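Long-range contacts in Bak protein (Grouper iridovirus, PDB 5VMN), which inhibits apoptosis of the host cell as a viral Bcl-2 protein that exclusively sequesters Bim: residues A13-G17 against S78-F82; L50-L54 against I94-R100. One frame throughout, in Å; residues are numbered along the deposited sequence.

Both contacts belong to one all-helical bundle of the Bcl-2 family, and their centres lie about 11 Å apart. Along the chain their segments alternate: 13-17, 50-54, 78-82, 94-100. Contact 1 sets the end of helix 11-16 on helix 68-84, while contact 2 sets the start of helix 53-60 on helix 88-103, the helix that follows 68-84 in sequence. The two touch directly, Ser78 OG lying 3.3 Å from Ile53 CG2 and Tyr81 CD1 3.7 Å from Pro51 CB. Helix 68-84 therefore packs against all three other helices of the two contacts, and segments distant in sequence join in one continuous interior of the bundle.

Contact 1: A13-G17 against S78-F82; sequences ALLRG and SQLYF
The short helix 11-16 ends against the helical segment 78-82, with Leu15 CA and Gln79 CA 5.6 Å apart as the closest alpha carbons. Ala13 supplies the carbonyl O that receives Gly17 N at 3.0 Å and so closes the last turn. Leu14 (chi1 t, chi2 p) leaves sideways and packs on Thr24 and His28 of helix 22-37. Leu15 (m, t) points straight at segment 78-82. Its CB sits over the face of the Phe82 ring, 3.6 Å from the centroid and 9° off the normal, a CH-pi contact with Phe82 in the t rotamer (chi1 -169°), while its CD2 comes within 3.8 Å of Gln79 OE1. Its carbonyl O lies in the final turn, where the helix stops too soon to offer an i+4 amide. The bent side chain of Gln79 (t, p) meets it instead: Gln79 NE2 donates to Leu15 O at 3.0 Å and 164°. Arg16 starts away from segment 78-82, but its extended chain (m, t, t) brings NH2 to 3.5 Å from Phe82 CZ. Arg16 NH2 lies at the edge of the ring, near its plane, while Phe82 CZ sits over a face of the guanidinium, whose NH1 forms a salt bridge with Glu88. Gly17 then breaks the helix with phi 65° and psi 25°, a left-handed conformation easiest for a residue without a side chain. The chemistry is thus mixed: leucine and phenylalanine bury apolar surface, whereas one amide satisfies a helix-end carbonyl, letting the polar C-terminal end of helix 11-16 pack on helix 68-84 inside the Bcl-2 helical bundle.

Contact 2: L50-L54 against I94-R100; sequences LPNIL and ITEQLER
Between the loop 50-52, which enters helix 53-60, and one side of helix 88-103, the side chain of Gln97 is the central bump. Nearly extended (chi1 m, chi2 t), it slots into the bend of the backbone from Pro51 to Ile53, with Leu54 CA and Gln97 CA 5.4 Å apart. There Gln97 OE1 accepts from Ile53 N at 2.8 Å and 173°, while Gln97 NE2 makes a weak bond to Pro51 O at 3.4 Å. A water reinforces that second link, donating to Pro51 O at 2.6 Å and accepting from Gln97 NE2 at 3.1 Å. Ile53 N, in the first turn, lacks a helical carbonyl partner; OE1 supplies the acceptor, and NE2 faces Pro51 O. Asn52, the N-cap, turns away and uses OD1 on Glu55 N. Ile53 (m, m) fits the hollow between Ile94 and Leu98, residues one helical turn apart: its CG1 is 4.1 Å from Ile94 CG2, and its CG2 is 3.7 Å from Leu98 CD2. The rigid Pro51 ring adds CG to Ile94 CG1 at 3.9 Å. Further along, Leu54 (t, p) places CD2 3.8 Å from Arg100 NE, at the edge of the guanidinium, and touches Phe101. The start of helix 53-60 thus docks on helix 88-103 in the Bcl-2 helical bundle: Tyr81 of helix 68-84 packs on Pro51 and Ile53, Ser78 on Ile53 and Leu98, and Leu15 of helix 11-16 on Ile94 and Leu98.

Contact 1: A13-G17 against S78-F82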
ATOM      1  N   ALA A  13      -8.741  -5.305   4.089  1.00 33.86           N
ATOM      2  CA  ALA A  13      -9.338  -4.512   5.157  1.00 33.26           C
ATOM      3  C   ALA A  13      -8.874  -3.069   5.081  1.00 31.59           C
ATOM      4  O   ALA A  13      -9.661  -2.144   5.292  1.00 30.88           O
ATOM      5  CB  ALA A  13      -8.991  -5.099   6.531  1.00 34.19           C
ATOM      6  N   LEU A  14      -7.598  -2.860   4.773  1.00 31.15           N
ATOM      7  CA  LEU A  14      -7.066  -1.510   4.668  1.00 29.81           C
ATOM      8  C   LEU A  14      -7.847  -0.700   3.653  1.00 28.72           C
ATOM      9  O   LEU A  14      -8.232   0.441   3.918  1.00 27.90           O
ATOM     10  CB  LEU A  14      -5.597  -1.562   4.274  1.00 29.90           C
ATOM     11  CG  LEU A  14      -4.864  -0.211   4.097  1.00 28.82           C
ATOM     12  CD1 LEU A  14      -4.590   0.449   5.385  1.00 29.51           C
ATOM     13  CD2 LEU A  14      -3.553  -0.425   3.371  1.00 37.06           C
ATOM     14  N   LEU A  15      -8.024  -1.244   2.459  1.00 28.96           N
ATOM     15  CA  LEU A  15      -8.640  -0.458   1.395  1.00 28.17           C
ATOM     16  C   LEU A  15     -10.153  -0.343   1.542  1.00 28.64           C
ATOM     17  O   LEU A  15     -10.758   0.576   0.973  1.00 32.20           O
ATOM     18  CB  LEU A  15      -8.274  -1.069   0.036  1.00 29.43           C
ATOM     19  CG  LEU A  15      -6.754  -1.087  -0.200  1.00 32.84           C
ATOM     20  CD1 LEU A  15      -6.422  -1.669  -1.547  1.00 46.86           C
ATOM     21  CD2 LEU A  15      -6.112   0.287  -0.081  1.00 41.60           C
ATOM     22  N   ARG A  16     -10.777  -1.234   2.286  1.00 29.32           N
ATOM     23  CA  ARG A  16     -12.207  -1.126   2.536  1.00 31.43           C
ATOM     24  C   ARG A  16     -12.486  -0.177   3.692  1.00 40.35           C
ATOM     25  O   ARG A  16     -13.586   0.368   3.776  1.00 43.43           O
ATOM     26  CB  ARG A  16     -12.807  -2.504   2.794  1.00 36.27           C
ATOM     27  CG  ARG A  16     -12.918  -3.338   1.512  1.00 43.78           C
ATOM     28  CD  ARG A  16     -13.408  -4.784   1.715  1.00 53.15           C
ATOM     29  NE  ARG A  16     -13.767  -5.384   0.423  1.00 53.68           N
ATOM     30  CZ  ARG A  16     -12.900  -5.876  -0.463  1.00 67.41           C
ATOM     31  NH1 ARG A  16     -13.339  -6.381  -1.614  1.00 62.27           N
ATOM     32  NH2 ARG A  16     -11.593  -5.854  -0.218  1.00 75.29           N
ATOM     33  N   GLY A  17     -11.504   0.044   4.563  1.00 38.57           N
ATOM     34  CA  GLY A  17     -11.592   1.094   5.564  1.00 37.19           C
ATOM     35  C   GLY A  17     -12.686   0.878   6.583  1.00 50.54           C
ATOM     36  O   GLY A  17     -13.182   1.844   7.172  1.00 51.19           O
ATOM     37  N   SER A  78      -3.184   3.247  -4.416  1.00 21.23           N
ATOM     38  CA  SER A  78      -4.011   2.053  -4.471  1.00 21.22           C
ATOM     39  C   SER A  78      -5.407   2.320  -3.915  1.00 21.84           C
ATOM     40  O   SER A  78      -6.402   1.806  -4.440  1.00 22.41           O
ATOM     41  CB  SER A  78      -3.346   0.905  -3.704  1.00 24.88           C
ATOM     42  OG  SER A  78      -2.059   0.648  -4.244  1.00 26.08           O
ATOM     43  N   GLN A  79      -5.491   3.067  -2.805  1.00 21.88           N
ATOM     44  CA  GLN A  79      -6.789   3.403  -2.222  1.00 19.96           C
ATOM     45  C   GLN A  79      -7.663   4.215  -3.169  1.00 21.17           C
ATOM     46  O   GLN A  79      -8.875   3.964  -3.284  1.00 23.36           O
ATOM     47  CB  GLN A  79      -6.576   4.177  -0.919  1.00 20.14           C
ATOM     48  CG  GLN A  79      -7.868   4.586  -0.225  1.00 22.65           C
ATOM     49  CD  GLN A  79      -8.611   3.427   0.350  1.00 29.14           C
ATOM     50  OE1 GLN A  79      -8.319   2.988   1.456  1.00 29.39           O
ATOM     51  NE2 GLN A  79      -9.591   2.920  -0.389  1.00 27.21           N
ATOM     52  N   LEU A  80      -7.069   5.171  -3.878  1.00 21.53           N
ATOM     53  CA  LEU A  80      -7.842   5.967  -4.823  1.00 21.55           C
ATOM     54  C   LEU A  80      -8.377   5.096  -5.954  1.00 23.28           C
ATOM     55  O   LEU A  80      -9.551   5.218  -6.339  1.00 24.51           O
ATOM     56  CB  LEU A  80      -6.982   7.115  -5.344  1.00 21.25           C
ATOM     57  CG  LEU A  80      -6.677   8.186  -4.282  1.00 25.10           C
ATOM     58  CD1 LEU A  80      -5.601   9.118  -4.775  1.00 24.80           C
ATOM     59  CD2 LEU A  80      -7.933   9.009  -3.979  1.00 32.17           C
ATOM     60  N   TYR A  81      -7.553   4.177  -6.467  1.00 22.40           N
ATOM     61  CA  TYR A  81      -8.063   3.226  -7.456  1.00 23.92           C
ATOM     62  C   TYR A  81      -9.181   2.370  -6.880  1.00 23.65           C
ATOM     63  O   TYR A  81     -10.183   2.118  -7.553  1.00 26.79           O
ATOM     64  CB  TYR A  81      -6.944   2.305  -7.950  1.00 21.71           C
ATOM     65  CG  TYR A  81      -6.115   2.848  -9.089  1.00 21.55           C
ATOM     66  CD1 TYR A  81      -6.675   3.072 -10.333  1.00 23.10           C
ATOM     67  CD2 TYR A  81      -4.749   3.021  -8.951  1.00 22.00           C
ATOM     68  CE1 TYR A  81      -5.893   3.520 -11.385  1.00 22.96           C
ATOM     69  CE2 TYR A  81      -3.964   3.483 -10.000  1.00 20.65           C
ATOM     70  CZ  TYR A  81      -4.548   3.706 -11.212  1.00 21.90           C
ATOM     71  OH  TYR A  81      -3.777   4.126 -12.259  1.00 22.72           O
ATOM     72  N   PHE A  82      -8.993   1.864  -5.656  1.00 22.96           N
ATOM     73  CA  PHE A  82      -9.970   0.970  -5.050  1.00 24.28           C
ATOM     74  C   PHE A  82     -11.296   1.681  -4.838  1.00 28.72           C
ATOM     75  O   PHE A  82     -12.366   1.152  -5.179  1.00 29.52           O
ATOM     76  CB  PHE A  82      -9.382   0.447  -3.733  1.00 23.52           C
ATOM     77  CG  PHE A  82     -10.144  -0.677  -3.105  1.00 24.99           C
ATOM     78  CD1 PHE A  82     -11.222  -0.418  -2.281  1.00 26.28           C
ATOM     79  CD2 PHE A  82      -9.722  -1.987  -3.264  1.00 26.77           C
ATOM     80  CE1 PHE A  82     -11.894  -1.445  -1.645  1.00 31.08           C
ATOM     81  CE2 PHE A  82     -10.385  -3.023  -2.618  1.00 29.32           C
ATOM     82  CZ  PHE A  82     -11.478  -2.747  -1.820  1.00 32.00           C
TER

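Contact 2: L50-L54 against I94-R100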
ATOM      1  N   LEU A  50      -6.856   2.100 -15.917  1.00 26.04           N
ATOM      2  CA  LEU A  50      -6.749   0.692 -15.554  1.00 26.40           C
ATOM      3  C   LEU A  50      -5.642   0.537 -14.529  1.00 26.29           C
ATOM      4  O   LEU A  50      -4.497   0.868 -14.837  1.00 25.55           O
ATOM      5  CB  LEU A  50      -6.413  -0.136 -16.786  1.00 27.61           C
ATOM      6  CG  LEU A  50      -6.357  -1.633 -16.532  1.00 31.28           C
ATOM      7  CD1 LEU A  50      -7.738  -2.168 -16.196  1.00 35.74           C
ATOM      8  CD2 LEU A  50      -5.805  -2.325 -17.766  1.00 33.48           C
ATOM      9  N   PRO A  51      -5.911   0.057 -13.309  1.00 24.68           N
ATOM     10  CA  PRO A  51      -4.832  -0.034 -12.316  1.00 25.43           C
ATOM     11  C   PRO A  51      -3.788  -1.092 -12.648  1.00 24.50           C
ATOM     12  O   PRO A  51      -4.114  -2.212 -13.059  1.00 27.39           O
ATOM     13  CB  PRO A  51      -5.562  -0.415 -11.025  1.00 28.53           C
ATOM     14  CG  PRO A  51      -6.852  -0.955 -11.432  1.00 37.35           C
ATOM     15  CD  PRO A  51      -7.221  -0.293 -12.739  1.00 30.86           C
ATOM     16  N   ASN A  52      -2.512  -0.750 -12.369  1.00 25.96           N
ATOM     17  CA  ASN A  52      -1.455  -1.770 -12.321  1.00 25.88           C
ATOM     18  C   ASN A  52      -0.570  -1.445 -11.128  1.00 23.89           C
ATOM     19  O   ASN A  52       0.451  -0.765 -11.250  1.00 25.49           O
ATOM     20  CB  ASN A  52      -0.654  -1.830 -13.606  1.00 28.03           C
ATOM     21  CG  ASN A  52       0.261  -3.025 -13.643  1.00 33.21           C
ATOM     22  OD1 ASN A  52       0.658  -3.546 -12.608  1.00 34.64           O
ATOM     23  ND2 ASN A  52       0.607  -3.462 -14.842  1.00 41.02           N
ATOM     24  N   ILE A  53      -0.990  -1.914  -9.949  1.00 24.03           N
ATOM     25  CA  ILE A  53      -0.322  -1.486  -8.726  1.00 22.91           C
ATOM     26  C   ILE A  53       1.083  -2.057  -8.656  1.00 24.23           C
ATOM     27  O   ILE A  53       1.978  -1.432  -8.065  1.00 24.17           O
ATOM     28  CB  ILE A  53      -1.131  -1.890  -7.489  1.00 29.42           C
ATOM     29  CG1 ILE A  53      -2.582  -1.403  -7.583  1.00 30.70           C
ATOM     30  CG2 ILE A  53      -0.467  -1.373  -6.234  1.00 30.26           C
ATOM     31  CD1 ILE A  53      -2.739   0.052  -7.777  1.00 29.25           C
ATOM     32  N   LEU A  54       1.292  -3.270  -9.173  1.00 25.17           N
ATOM     33  CA  LEU A  54       2.638  -3.829  -9.171  1.00 25.77           C
ATOM     34  C   LEU A  54       3.594  -2.951  -9.963  1.00 26.54           C
ATOM     35  O   LEU A  54       4.697  -2.639  -9.498  1.00 27.64           O
ATOM     36  CB  LEU A  54       2.615  -5.255  -9.724  1.00 27.87           C
ATOM     37  CG  LEU A  54       3.960  -5.947  -9.846  1.00 31.71           C
ATOM     38  CD1 LEU A  54       4.617  -6.027  -8.478  1.00 36.05           C
ATOM     39  CD2 LEU A  54       3.745  -7.333 -10.430  1.00 36.66           C
ATOM     40  N   ILE A  94      -6.814  -5.263  -7.503  1.00 31.49           N
ATOM     41  CA  ILE A  94      -5.995  -4.234  -6.867  1.00 29.92           C
ATOM     42  C   ILE A  94      -5.316  -4.797  -5.627  1.00 27.04           C
ATOM     43  O   ILE A  94      -4.109  -4.615  -5.411  1.00 26.45           O
ATOM     44  CB  ILE A  94      -6.850  -2.999  -6.527  1.00 27.11           C
ATOM     45  CG1 ILE A  94      -7.215  -2.239  -7.793  1.00 29.00           C
ATOM     46  CG2 ILE A  94      -6.110  -2.054  -5.606  1.00 25.83           C
ATOM     47  CD1 ILE A  94      -8.399  -1.328  -7.628  1.00 29.26           C
ATOM     48  N   THR A  95      -6.089  -5.481  -4.782  1.00 29.35           N
ATOM     49  CA  THR A  95      -5.518  -6.043  -3.559  1.00 32.07           C
ATOM     50  C   THR A  95      -4.470  -7.100  -3.880  1.00 29.89           C
ATOM     51  O   THR A  95      -3.408  -7.145  -3.250  1.00 31.87           O
ATOM     52  CB  THR A  95      -6.617  -6.640  -2.683  1.00 42.36           C
ATOM     53  OG1 THR A  95      -7.217  -7.746  -3.353  1.00 59.80           O
ATOM     54  CG2 THR A  95      -7.669  -5.621  -2.403  1.00 38.17           C
ATOM     55  N   GLU A  96      -4.742  -7.950  -4.874  1.00 33.14           N
ATOM     56  CA  GLU A  96      -3.765  -8.963  -5.259  1.00 33.30           C
ATOM     57  C   GLU A  96      -2.517  -8.330  -5.839  1.00 34.42           C
ATOM     58  O   GLU A  96      -1.408  -8.818  -5.594  1.00 39.11           O
ATOM     59  CB  GLU A  96      -4.371  -9.942  -6.274  1.00 38.34           C
ATOM     60  CG  GLU A  96      -5.573 -10.694  -5.762  1.00 44.77           C
ATOM     61  CD  GLU A  96      -6.233 -11.563  -6.832  1.00 56.42           C
ATOM     62  OE1 GLU A  96      -6.705 -12.647  -6.455  1.00 58.53           O
ATOM     63  OE2 GLU A  96      -6.281 -11.172  -8.027  1.00 56.24           O
ATOM     64  N   GLN A  97      -2.677  -7.249  -6.620  1.00 32.68           N
ATOM     65  CA  GLN A  97      -1.524  -6.542  -7.162  1.00 32.47           C
ATOM     66  C   GLN A  97      -0.663  -5.983  -6.027  1.00 33.66           C
ATOM     67  O   GLN A  97       0.573  -6.078  -6.057  1.00 30.12           O
ATOM     68  CB  GLN A  97      -1.996  -5.413  -8.101  1.00 34.81           C
ATOM     69  CG  GLN A  97      -2.625  -5.871  -9.442  1.00 41.17           C
ATOM     70  CD  GLN A  97      -3.317  -4.733 -10.267  1.00 36.64           C
ATOM     71  OE1 GLN A  97      -3.204  -3.556  -9.955  1.00 34.31           O
ATOM     72  NE2 GLN A  97      -4.063  -5.119 -11.288  1.00 42.76           N
ATOM     73  N   LEU A  98      -1.308  -5.412  -5.009  1.00 29.88           N
ATOM     74  CA  LEU A  98      -0.588  -4.891  -3.845  1.00 28.27           C
ATOM     75  C   LEU A  98       0.169  -5.991  -3.129  1.00 31.21           C
ATOM     76  O   LEU A  98       1.357  -5.848  -2.814  1.00 33.38           O
ATOM     77  CB  LEU A  98      -1.561  -4.247  -2.867  1.00 38.76           C
ATOM     78  CG  LEU A  98      -1.644  -2.754  -2.788  1.00 42.45           C
ATOM     79  CD1 LEU A  98      -2.535  -2.404  -1.629  1.00 36.93           C
ATOM     80  CD2 LEU A  98      -0.301  -2.130  -2.625  1.00 29.37           C
ATOM     81  N   GLU A  99      -0.513  -7.101  -2.846  1.00 31.42           N
ATOM     82  CA  GLU A  99       0.148  -8.203  -2.161  1.00 36.49           C
ATOM     83  C   GLU A  99       1.359  -8.682  -2.949  1.00 38.12           C
ATOM     84  O   GLU A  99       2.422  -8.944  -2.369  1.00 35.92           O
ATOM     85  CB  GLU A  99      -0.842  -9.343  -1.937  1.00 41.10           C
ATOM     86  CG  GLU A  99      -1.960  -8.969  -0.977  1.00 42.75           C
ATOM     87  CD  GLU A  99      -3.152  -9.909  -1.032  1.00 64.74           C
ATOM     88  OE1 GLU A  99      -3.389 -10.528  -2.088  1.00 60.02           O
ATOM     89  OE2 GLU A  99      -3.863 -10.025  -0.014  1.00 73.29           O
ATOM     90  N   ARG A 100       1.222  -8.787  -4.277  1.00 35.58           N
ATOM     91  CA  ARG A 100       2.326  -9.249  -5.105  1.00 37.47           C
ATOM     92  C   ARG A 100       3.523  -8.316  -4.975  1.00 34.45           C
ATOM     93  O   ARG A 100       4.674  -8.775  -4.904  1.00 37.33           O
ATOM     94  CB  ARG A 100       1.858  -9.365  -6.569  1.00 45.95           C
ATOM     95  CG  ARG A 100       2.466 -10.476  -7.406  1.00 65.95           C
ATOM     96  CD  ARG A 100       1.532 -10.885  -8.569  1.00 57.77           C
ATOM     97  NE  ARG A 100       1.011  -9.703  -9.261  1.00 73.92           N
ATOM     98  CZ  ARG A 100      -0.271  -9.474  -9.566  1.00 72.57           C
ATOM     99  NH1 ARG A 100      -1.231 -10.345  -9.267  1.00 73.20           N
ATOM    100  NH2 ARG A 100      -0.594  -8.346 -10.186  1.00 69.55           N
TER
HETATM  101  O   HOH W   1      -5.973  -3.976 -13.488  1.00 47.27           O